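Local coordinates for protein of unknown function with a Fic domain (Bacteroides thetaiotaomicron VPI-5482, PDB 3CUC), which is of unknown function but carries a Fic domain, placing it in the Fic/DOC family, and folds as a largely helical single chain, at residues Y50-L55 and K69-M74; N39-E44 and K75-G80; E82-E87 and A203-N208; S98-L103 and H193-G198. All coordinates share one frame; numbering follows the deposited sequence.

Contact 1 of 4, residues Y50-L55 and K69-M74; sequences YGQTKL and KDYEEM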
# COMPACT_ATOMS: atom_id res chain seq x y z
N TYR A 50 -9.13 -12.13 -12.93
CA TYR A 50 -10.07 -11.44 -12.06
C TYR A 50 -11.14 -12.38 -11.55
O TYR A 50 -11.57 -12.28 -10.40
CB TYR A 50 -10.71 -10.30 -12.83
CG TYR A 50 -11.33 -9.26 -11.95
CD1 TYR A 50 -10.54 -8.39 -11.22
CD2 TYR A 50 -12.72 -9.13 -11.84
CE1 TYR A 50 -11.10 -7.42 -10.41
CE2 TYR A 50 -13.29 -8.17 -11.02
CZ TYR A 50 -12.47 -7.32 -10.31
OH TYR A 50 -13.04 -6.37 -9.50
N GLY A 51 -11.56 -13.30 -12.41
CA GLY A 51 -12.54 -14.32 -12.06
C GLY A 51 -11.96 -15.23 -11.01
O GLY A 51 -12.58 -15.44 -9.96
N GLN A 52 -10.77 -15.77 -11.28
CA GLN A 52 -10.06 -16.63 -10.34
C GLN A 52 -9.99 -15.93 -8.98
O GLN A 52 -10.23 -16.55 -7.93
CB GLN A 52 -8.66 -16.98 -10.87
CG GLN A 52 -8.67 -17.96 -12.03
CD GLN A 52 -7.31 -18.18 -12.60
OE1 GLN A 52 -6.57 -17.23 -12.83
NE2 GLN A 52 -6.96 -19.44 -12.83
N THR A 53 -9.70 -14.64 -8.99
CA THR A 53 -9.56 -13.87 -7.76
C THR A 53 -10.89 -13.69 -7.04
O THR A 53 -10.98 -13.91 -5.83
CB THR A 53 -8.99 -12.46 -8.02
OG1 THR A 53 -7.71 -12.55 -8.66
CG2 THR A 53 -8.86 -11.69 -6.72
N LYS A 54 -11.90 -13.24 -7.77
CA LYS A 54 -13.23 -12.95 -7.20
C LYS A 54 -13.85 -14.18 -6.56
O LYS A 54 -14.28 -14.14 -5.41
CB LYS A 54 -14.17 -12.44 -8.28
CG LYS A 54 -15.58 -12.08 -7.80
CD LYS A 54 -16.45 -11.58 -8.96
CE LYS A 54 -17.36 -10.41 -8.54
NZ LYS A 54 -17.81 -9.61 -9.72
N LEU A 55 -13.90 -15.28 -7.31
CA LEU A 55 -14.41 -16.55 -6.79
C LEU A 55 -13.61 -17.09 -5.59
O LEU A 55 -14.15 -17.87 -4.79
CB LEU A 55 -14.46 -17.60 -7.90
CG LEU A 55 -15.56 -17.41 -8.96
CD1 LEU A 55 -15.36 -18.33 -10.15
CD2 LEU A 55 -16.93 -17.63 -8.34
N LYS A 69 0.09 -21.82 -5.12
CA LYS A 69 0.81 -20.63 -4.65
C LYS A 69 0.14 -19.29 -5.01
O LYS A 69 0.05 -18.40 -4.17
CB LYS A 69 2.24 -20.65 -5.20
CG LYS A 69 3.21 -19.65 -4.59
CD LYS A 69 4.13 -19.05 -5.66
CE LYS A 69 5.14 -18.07 -5.07
NZ LYS A 69 5.34 -16.87 -5.94
N ASP A 70 -0.31 -19.13 -6.24
CA ASP A 70 -1.04 -17.92 -6.61
C ASP A 70 -2.28 -17.73 -5.73
O ASP A 70 -2.59 -16.62 -5.33
CB ASP A 70 -1.48 -17.94 -8.07
CG ASP A 70 -0.32 -17.86 -9.03
OD1 ASP A 70 0.13 -16.73 -9.35
OD2 ASP A 70 0.10 -18.93 -9.50
N TYR A 71 -2.99 -18.82 -5.45
CA TYR A 71 -4.17 -18.74 -4.58
C TYR A 71 -3.76 -18.44 -3.15
O TYR A 71 -4.42 -17.66 -2.48
CB TYR A 71 -5.02 -20.02 -4.62
CG TYR A 71 -5.89 -20.13 -5.86
CD1 TYR A 71 -6.83 -19.15 -6.15
CD2 TYR A 71 -5.77 -21.21 -6.73
CE1 TYR A 71 -7.63 -19.24 -7.29
CE2 TYR A 71 -6.56 -21.30 -7.87
CZ TYR A 71 -7.49 -20.32 -8.13
OH TYR A 71 -8.27 -20.41 -9.25
N GLU A 72 -2.66 -19.02 -2.71
CA GLU A 72 -2.20 -18.79 -1.34
C GLU A 72 -1.76 -17.34 -1.14
O GLU A 72 -2.16 -16.76 -0.15
CB GLU A 72 -1.07 -19.74 -0.93
CG GLU A 72 -1.31 -21.24 -1.16
CD GLU A 72 -2.30 -21.87 -0.20
OE1 GLU A 72 -3.08 -21.13 0.45
OE2 GLU A 72 -2.29 -23.13 -0.09
N GLU A 73 -0.95 -16.77 -2.04
CA GLU A 73 -0.46 -15.39 -1.85
C GLU A 73 -1.62 -14.41 -1.91
O GLU A 73 -1.68 -13.46 -1.13
CB GLU A 73 0.62 -15.00 -2.88
CG GLU A 73 1.99 -15.58 -2.59
CD GLU A 73 3.10 -14.93 -3.41
OE1 GLU A 73 2.85 -13.88 -4.05
OE2 GLU A 73 4.22 -15.47 -3.41
N MSE A 74 -2.55 -14.65 -2.83
CA MSE A 74 -3.73 -13.81 -2.98
C MSE A 74 -4.52 -13.86 -1.70
O MSE A 74 -4.94 -12.84 -1.18
CB MSE A 74 -4.58 -14.27 -4.16
CG MSE A 74 -5.75 -13.35 -4.50
SE MSE A 74 -5.17 -11.62 -5.11
CE MSE A 74 -4.79 -12.06 -6.93

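Contact 2 of 4, residues N39-E44 and K75-G80; sequences NSNHLE and KAHNVG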
# COMPACT_ATOMS: atom_id res chain seq x y z
N ASN A 39 -5.22 -6.07 -7.88
CA ASN A 39 -4.25 -5.15 -8.47
C ASN A 39 -2.90 -5.15 -7.76
O ASN A 39 -1.86 -5.18 -8.42
CB ASN A 39 -4.82 -3.74 -8.53
CG ASN A 39 -5.84 -3.57 -9.65
OD1 ASN A 39 -5.47 -3.47 -10.82
ND2 ASN A 39 -7.12 -3.51 -9.29
N SER A 40 -2.90 -5.11 -6.43
CA SER A 40 -1.65 -5.01 -5.69
C SER A 40 -0.78 -6.24 -5.96
O SER A 40 0.43 -6.12 -6.08
CB SER A 40 -1.90 -4.81 -4.19
OG SER A 40 -0.71 -4.55 -3.46
N ASN A 41 -1.41 -7.40 -6.09
CA ASN A 41 -0.68 -8.63 -6.43
C ASN A 41 -0.35 -8.74 -7.92
O ASN A 41 0.70 -9.26 -8.29
CB ASN A 41 -1.47 -9.86 -5.98
CG ASN A 41 -1.46 -10.06 -4.48
OD1 ASN A 41 -2.42 -9.73 -3.80
ND2 ASN A 41 -0.36 -10.60 -3.96
N HIS A 42 -1.23 -8.23 -8.77
CA HIS A 42 -0.97 -8.27 -10.20
C HIS A 42 0.23 -7.40 -10.57
O HIS A 42 1.00 -7.76 -11.45
CB HIS A 42 -2.20 -7.82 -11.00
CG HIS A 42 -2.41 -8.60 -12.25
ND1 HIS A 42 -3.08 -9.80 -12.27
CD2 HIS A 42 -2.02 -8.37 -13.53
CE1 HIS A 42 -3.11 -10.27 -13.51
NE2 HIS A 42 -2.47 -9.42 -14.29
N LEU A 43 0.39 -6.27 -9.88
CA LEU A 43 1.56 -5.39 -10.06
C LEU A 43 2.89 -6.15 -9.88
O LEU A 43 3.89 -5.78 -10.49
CB LEU A 43 1.50 -4.20 -9.07
CG LEU A 43 0.61 -3.00 -9.42
CD1 LEU A 43 0.27 -2.21 -8.17
CD2 LEU A 43 1.29 -2.10 -10.45
N GLU A 44 2.90 -7.19 -9.05
CA GLU A 44 4.11 -7.94 -8.77
C GLU A 44 4.16 -9.28 -9.53
O GLU A 44 4.94 -10.16 -9.19
CB GLU A 44 4.23 -8.20 -7.25
CG GLU A 44 4.09 -6.94 -6.37
CD GLU A 44 5.17 -5.89 -6.64
OE1 GLU A 44 6.27 -6.26 -7.09
OE2 GLU A 44 4.93 -4.69 -6.39
N LYS A 75 -4.71 -15.06 -1.16
CA LYS A 75 -5.42 -15.23 0.11
C LYS A 75 -4.68 -14.60 1.29
O LYS A 75 -5.30 -13.99 2.15
CB LYS A 75 -5.61 -16.73 0.38
CG LYS A 75 -6.50 -17.08 1.58
CD LYS A 75 -6.26 -18.54 2.01
CE LYS A 75 -7.38 -19.09 2.88
NZ LYS A 75 -7.13 -20.52 3.25
N ALA A 76 -3.36 -14.76 1.33
CA ALA A 76 -2.54 -14.25 2.42
C ALA A 76 -2.53 -12.72 2.41
O ALA A 76 -2.60 -12.08 3.47
CB ALA A 76 -1.13 -14.79 2.32
N HIS A 77 -2.47 -12.13 1.22
CA HIS A 77 -2.54 -10.69 1.06
C HIS A 77 -3.85 -10.13 1.60
O HIS A 77 -3.88 -9.04 2.17
CB HIS A 77 -2.38 -10.30 -0.41
CG HIS A 77 -2.32 -8.82 -0.63
ND1 HIS A 77 -3.45 -8.05 -0.80
CD2 HIS A 77 -1.27 -7.97 -0.69
CE1 HIS A 77 -3.10 -6.79 -0.97
NE2 HIS A 77 -1.78 -6.71 -0.91
N ASN A 78 -4.94 -10.87 1.43
CA ASN A 78 -6.22 -10.42 1.97
C ASN A 78 -6.23 -10.49 3.50
O ASN A 78 -6.88 -9.68 4.15
CB ASN A 78 -7.38 -11.24 1.42
CG ASN A 78 -8.71 -10.71 1.87
OD1 ASN A 78 -9.00 -9.54 1.70
ND2 ASN A 78 -9.53 -11.58 2.45
N VAL A 79 -5.52 -11.46 4.07
CA VAL A 79 -5.34 -11.53 5.52
C VAL A 79 -4.53 -10.31 5.94
O VAL A 79 -4.81 -9.69 6.97
CB VAL A 79 -4.65 -12.85 5.98
CG1 VAL A 79 -4.29 -12.80 7.45
CG2 VAL A 79 -5.54 -14.06 5.68
N GLY A 80 -3.54 -9.95 5.13
CA GLY A 80 -2.76 -8.74 5.34
C GLY A 80 -3.63 -7.49 5.36
O GLY A 80 -3.44 -6.63 6.21

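Contact 3 of 4, residues E82-E87 and A203-N208; sequences EMIKQE and ARLLVN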
# COMPACT_ATOMS: atom_id res chain seq x y z
N GLU A 82 -6.86 -7.27 6.08
CA GLU A 82 -7.57 -7.34 7.36
C GLU A 82 -6.69 -6.88 8.52
O GLU A 82 -7.16 -6.15 9.40
CB GLU A 82 -8.10 -8.76 7.62
CG GLU A 82 -9.42 -9.07 6.91
CD GLU A 82 -10.48 -8.00 7.15
OE1 GLU A 82 -10.63 -7.56 8.31
OE2 GLU A 82 -11.14 -7.59 6.17
N MSE A 83 -5.42 -7.29 8.51
CA MSE A 83 -4.47 -6.88 9.54
C MSE A 83 -4.31 -5.37 9.59
O MSE A 83 -4.41 -4.79 10.67
CB MSE A 83 -3.11 -7.54 9.34
CG MSE A 83 -3.04 -8.97 9.85
SE MSE A 83 -1.39 -9.80 9.36
CE MSE A 83 -0.12 -8.54 10.14
N ILE A 84 -4.07 -4.72 8.46
CA ILE A 84 -3.84 -3.27 8.48
C ILE A 84 -5.11 -2.52 8.89
O ILE A 84 -5.01 -1.48 9.55
CB ILE A 84 -3.27 -2.69 7.16
CG1 ILE A 84 -4.23 -2.89 6.00
CG2 ILE A 84 -1.90 -3.30 6.86
CD1 ILE A 84 -4.05 -1.87 4.89
N LYS A 85 -6.28 -3.03 8.52
CA LYS A 85 -7.54 -2.41 8.92
C LYS A 85 -7.64 -2.39 10.45
O LYS A 85 -7.88 -1.34 11.05
CB LYS A 85 -8.73 -3.15 8.32
CG LYS A 85 -8.98 -2.82 6.86
CD LYS A 85 -9.77 -3.90 6.13
CE LYS A 85 -11.25 -3.84 6.45
NZ LYS A 85 -11.99 -4.86 5.67
N GLN A 86 -7.41 -3.54 11.07
CA GLN A 86 -7.49 -3.68 12.51
C GLN A 86 -6.43 -2.85 13.22
O GLN A 86 -6.71 -2.22 14.24
CB GLN A 86 -7.33 -5.15 12.90
CG GLN A 86 -7.51 -5.42 14.36
CD GLN A 86 -7.56 -6.88 14.67
OE1 GLN A 86 -6.63 -7.45 15.22
NE2 GLN A 86 -8.66 -7.52 14.29
N GLU A 87 -5.21 -2.87 12.69
CA GLU A 87 -4.12 -2.09 13.27
C GLU A 87 -4.46 -0.61 13.15
O GLU A 87 -4.37 0.11 14.14
CB GLU A 87 -2.79 -2.39 12.57
CG GLU A 87 -1.55 -2.10 13.43
CD GLU A 87 -1.26 -3.18 14.47
OE1 GLU A 87 -2.13 -4.06 14.68
OE2 GLU A 87 -0.16 -3.14 15.07
N ALA A 203 4.46 -1.63 0.91
CA ALA A 203 4.33 -0.19 0.66
C ALA A 203 2.87 0.20 0.48
O ALA A 203 2.36 1.09 1.16
CB ALA A 203 5.14 0.23 -0.56
N ARG A 204 2.18 -0.51 -0.42
CA ARG A 204 0.81 -0.16 -0.75
C ARG A 204 -0.14 -0.47 0.39
O ARG A 204 -1.14 0.23 0.58
CB ARG A 204 0.38 -0.88 -2.03
CG ARG A 204 1.03 -0.28 -3.27
CD ARG A 204 0.50 -0.91 -4.55
NE ARG A 204 0.94 -2.30 -4.67
CZ ARG A 204 2.13 -2.70 -5.12
NH1 ARG A 204 3.05 -1.82 -5.50
NH2 ARG A 204 2.41 -3.99 -5.17
N LEU A 205 0.17 -1.51 1.16
CA LEU A 205 -0.58 -1.80 2.38
C LEU A 205 -0.40 -0.69 3.42
O LEU A 205 -1.36 -0.32 4.09
CB LEU A 205 -0.16 -3.16 2.97
CG LEU A 205 -0.82 -4.40 2.33
CD1 LEU A 205 -0.07 -5.66 2.70
CD2 LEU A 205 -2.28 -4.50 2.73
N LEU A 206 0.81 -0.17 3.53
CA LEU A 206 1.10 0.90 4.49
C LEU A 206 0.37 2.19 4.11
O LEU A 206 -0.05 2.94 4.99
CB LEU A 206 2.61 1.15 4.61
CG LEU A 206 3.43 0.05 5.30
CD1 LEU A 206 4.92 0.29 5.11
CD2 LEU A 206 3.09 -0.07 6.79
N VAL A 207 0.21 2.45 2.81
CA VAL A 207 -0.56 3.61 2.37
C VAL A 207 -1.97 3.50 2.91
O VAL A 207 -2.48 4.41 3.56
CB VAL A 207 -0.64 3.73 0.84
CG1 VAL A 207 -1.74 4.71 0.44
CG2 VAL A 207 0.70 4.14 0.26
N ASN A 208 -2.59 2.35 2.66
CA ASN A 208 -3.97 2.15 3.06
C ASN A 208 -4.13 2.03 4.58
O ASN A 208 -5.22 2.29 5.10
CB ASN A 208 -4.58 0.96 2.32
CG ASN A 208 -4.87 1.28 0.86
OD1 ASN A 208 -5.12 2.43 0.50
ND2 ASN A 208 -4.85 0.26 0.02

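Contact 4 of 4, residues S98-L103 and H193-G198; sequences SFIREL and HPFEDG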
# COMPACT_ATOMS: atom_id res chain seq x y z
N SER A 98 7.65 -4.58 14.34
CA SER A 98 7.14 -5.95 14.47
C SER A 98 5.86 -6.17 13.68
O SER A 98 5.66 -7.26 13.15
CB SER A 98 6.93 -6.31 15.94
OG SER A 98 6.40 -5.22 16.66
N PHE A 99 5.01 -5.15 13.59
CA PHE A 99 3.80 -5.26 12.78
C PHE A 99 4.16 -5.42 11.30
O PHE A 99 3.56 -6.24 10.61
CB PHE A 99 2.87 -4.06 12.96
CG PHE A 99 1.66 -4.09 12.05
CD1 PHE A 99 0.62 -4.97 12.28
CD2 PHE A 99 1.58 -3.24 10.94
CE1 PHE A 99 -0.49 -5.01 11.44
CE2 PHE A 99 0.48 -3.27 10.10
CZ PHE A 99 -0.56 -4.16 10.35
N ILE A 100 5.13 -4.64 10.84
CA ILE A 100 5.54 -4.67 9.43
C ILE A 100 6.16 -6.03 9.09
O ILE A 100 5.91 -6.58 8.02
CB ILE A 100 6.55 -3.55 9.10
CG1 ILE A 100 5.90 -2.18 9.31
CG2 ILE A 100 7.01 -3.66 7.66
CD1 ILE A 100 6.88 -1.03 9.25
N ARG A 101 6.94 -6.56 10.02
CA ARG A 101 7.57 -7.87 9.86
C ARG A 101 6.51 -8.97 9.81
O ARG A 101 6.57 -9.85 8.96
CB ARG A 101 8.56 -8.13 11.00
CG ARG A 101 9.74 -7.14 11.04
CD ARG A 101 10.40 -7.09 12.42
NE ARG A 101 11.34 -8.18 12.58
CZ ARG A 101 12.62 -8.15 12.20
NH1 ARG A 101 13.14 -7.05 11.66
NH2 ARG A 101 13.39 -9.21 12.37
N GLU A 102 5.53 -8.90 10.70
CA GLU A 102 4.42 -9.85 10.71
C GLU A 102 3.61 -9.75 9.41
O GLU A 102 3.07 -10.75 8.93
CB GLU A 102 3.50 -9.60 11.92
CG GLU A 102 2.41 -10.65 12.12
CD GLU A 102 2.98 -12.04 12.41
OE1 GLU A 102 3.69 -12.19 13.42
OE2 GLU A 102 2.71 -12.98 11.63
N LEU A 103 3.54 -8.55 8.86
CA LEU A 103 2.85 -8.32 7.59
C LEU A 103 3.55 -9.06 6.46
O LEU A 103 2.91 -9.72 5.65
CB LEU A 103 2.80 -6.81 7.29
CG LEU A 103 1.62 -6.26 6.49
CD1 LEU A 103 0.27 -6.72 7.05
CD2 LEU A 103 1.69 -4.74 6.47
N HIS A 193 13.54 -0.73 1.11
CA HIS A 193 13.31 -2.05 0.50
C HIS A 193 13.85 -3.18 1.40
O HIS A 193 14.64 -4.02 0.96
CB HIS A 193 13.93 -2.07 -0.91
CG HIS A 193 13.05 -2.66 -1.97
ND1 HIS A 193 13.24 -3.93 -2.47
CD2 HIS A 193 12.00 -2.14 -2.66
CE1 HIS A 193 12.33 -4.18 -3.40
NE2 HIS A 193 11.57 -3.10 -3.53
N PRO A 194 13.39 -3.21 2.68
CA PRO A 194 14.01 -3.97 3.76
C PRO A 194 13.97 -5.48 3.63
O PRO A 194 14.93 -6.14 3.99
CB PRO A 194 13.21 -3.53 5.00
CG PRO A 194 11.90 -3.11 4.47
CD PRO A 194 12.19 -2.48 3.15
N PHE A 195 12.86 -6.03 3.15
CA PHE A 195 12.72 -7.48 3.02
C PHE A 195 13.26 -7.96 1.68
O PHE A 195 13.43 -7.17 0.74
CB PHE A 195 11.25 -7.91 3.19
CG PHE A 195 10.64 -7.47 4.49
CD1 PHE A 195 10.87 -8.17 5.66
CD2 PHE A 195 9.82 -6.35 4.53
CE1 PHE A 195 10.30 -7.75 6.86
CE2 PHE A 195 9.25 -5.93 5.73
CZ PHE A 195 9.49 -6.63 6.89
N GLU A 196 13.53 -9.26 1.59
CA GLU A 196 13.95 -9.88 0.34
C GLU A 196 12.82 -9.85 -0.70
O GLU A 196 13.09 -9.86 -1.89
CB GLU A 196 14.45 -11.31 0.56
N ASP A 197 11.57 -9.81 -0.25
CA ASP A 197 10.44 -9.79 -1.18
C ASP A 197 9.16 -9.23 -0.55
O ASP A 197 9.04 -9.16 0.67
CB ASP A 197 10.19 -11.21 -1.70
CG ASP A 197 9.38 -11.25 -2.99
OD1 ASP A 197 8.99 -10.18 -3.51
OD2 ASP A 197 9.13 -12.37 -3.50
N GLY A 198 8.21 -8.83 -1.39
CA GLY A 198 6.92 -8.32 -0.95
C GLY A 198 6.89 -6.83 -0.64
O GLY A 198 5.88 -6.32 -0.15

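Contact 1 of 4, residues Y50-L55 and K69-M74
In the helix-loop-helix unit formed by helix 50-59 and helix 68-89, Q52 and T53 meet Y71 and M74. The backbones come closest at T53 and M74, whose CA atoms are 7.5 Å apart. Side chains make most of the contact, with one main-chain atom, O of Q52, at the Y71 ring. The Q52 chain runs extended beyond CG and crosses the Y71 side chain at about a right angle, amide and ring planes lying 75° apart. It is the aliphatic part of Q52 that meets the phenol oxygen: CG of Q52 is 3.7 Å from OH of Y71, and CB of Q52 follows at 3.8 Å. No hydrogen bond joins them; both polar ends have partners in other residues. Y71 OH pairs with S63 N, and Q52 NE2 reaches the carbonyls of S63 and N65, while Q52 OE1 returns to T49 N just ahead of its own helix. The loop linking the two helices is thereby tied to both. At the ring edge, in plane, sits the backbone O of Q52, 3.8 Å from CE1 of Y71. One turn further along helix 68-89, selenomethionine M74 leaves with CG anti to its own backbone N (chi1 -173°), then bends at chi2 and chi3, which brings its end across T53. There SE of M74 is 4.0 Å from CG2 of T53, and the methyl CE of M74 packs beside OG1 of T53, 3.4 Å away. OG1 of T53 is hydrogen-bonded to T49 O. L56 also touches both Y71 and M74.

Contact 2 of 4, residues N39-E44 and K75-G80
H77 projects from helix 68-89 toward S40 and N41 near the end of helix 22-42, and the side chains of N41 and H77 slide past each other in opposite directions. The N41 amide comes over one face of the imidazole, displaced toward the rim, with CG of N41 4.1 Å from CG of H77. Its plane stands 77° from that of the ring, which excludes a parallel stack. Carrying CG anti to the backbone N (chi1 -175°), H77 extends across the gap until its far end reaches S40. There NE2 of H77 is 3.5 Å from OG of S40 and 3.8 Å from CB of S40, approached obliquely.

S40 and E44 fit the (S/T)xxxE(G/N) sequence motif, which probably marks the inhibitory helix of Fic proteins. Consistent with that assignment, OG of S40 bonds to R204 NE and E44 makes a salt bridge to the same arginine.

None of the cross-contacts is a hydrogen bond. The S40 hydroxyl and H77 ND1 have their partners in R204 and in N37, a turn earlier on helix 22-42, which implies that this buried, polar-looking interface is held by packing.

Contact 3 of 4, residues E82-E87 and A203-N208
I84 of helix 68-89 points at L205 of helix 199-213, and nearly all of the tight packing here belongs to this one isoleucine. Its CG1 lies between the backbone N and the carbonyl carbon (chi1 62°), and the chain then extends to place the terminal methyl on the opposing helix. CD1 of I84 is 3.8 Å from CD2 of L205, the two side chains crossing at about a right angle. The same methyl also meets the start of the next turn, 3.9 Å from CB of N208, and lies beside the carbonyl O of L205. I84 and L205 form the closest CA pair of the two segments, at 7.1 Å.

Segment 203-208 lies within the Fic domain, and helix 199-213 begins within the Fic signature and continues from it, so I84 ties the long helix 68-89 to a central element of the Fic fold. N208 offers only its CB to I84: its amide turns to the neighbouring loop, where OD1 accepts from I219 N. F36 of helix 22-42 touches both L205 and N208.

The solvent-facing part of helix 68-89, at E82, K85 and Q86, is different in kind. E82 and Q86 are exposed, and K85, partly exposed, leads its end away from helix 199-213. NZ of K85 meets OE2 of E82 at 2.9 Å, a salt bridge within one helix, on the syn side of the carboxylate and 29° out of its plane.

Contact 4 of 4, residues S98-L103 and H193-G198
At the edge of the F195 ring, in the ring plane, lies CG2 of I100 from helix 97-107, 3.7 Å from CE2 of F195. R101 comes obliquely, with its CA 3.7 Å from CZ of F195, while the I100 carbonyl O is 3.8 Å from the same CZ. Backbone atoms of the helix thus take part beside the side chains. The R101 guanidinium is turned 56° from the ring plane and does not stack on it; the closest R101 side-chain atom is CG, 4.2 Å from CZ of F195. The charged end goes to Y133 in a cation-pi contact and to E132 in a salt bridge.

Residues 193-198 read HPFEDG, the beginning of the HPFxDGNGR signature of Fic proteins, in the loop between helix 178-192 and helix 199-213. H193 leaves the preceding helix with positive phi, and G198 holds the N-cap position of the next. Between them F195 directs its CB toward helix 97-107. A bent bond from G198 N to OD1 of D197 is doubtful at this resolution.

Outside bonds hold the loop's backbone, F195 O to N199 ND2 and D197 O to N104 ND2. Across the contact itself nothing is hydrogen-bonded, which implies that the aromatic side chain meets helix 97-107 by packing, whereas the loop's hydrogen bonds run to N199 and N104.

Contacts 1, 2 and 3 follow one another along helix 68-89. The centres of contacts 1 and 2 are about 9 Å apart, and the centres of contacts 2 and 3 about 12 Å apart. In sequence, contact 1 falls between the two segments of contact 2, and contact 4 between those of contact 3. Contacts 2 and 3 touch where H77 packs on L205; contacts 3 and 4, about 13 Å apart between centres, meet where F99 and L103 pack on M83. Helix 68-89 therefore connects the N-terminal helices, including the probable inhibitory segment, with the Fic core on the side of helices 97-107 and 199-213. Contact 1 lies farthest from the chain's centre, about 18 Å.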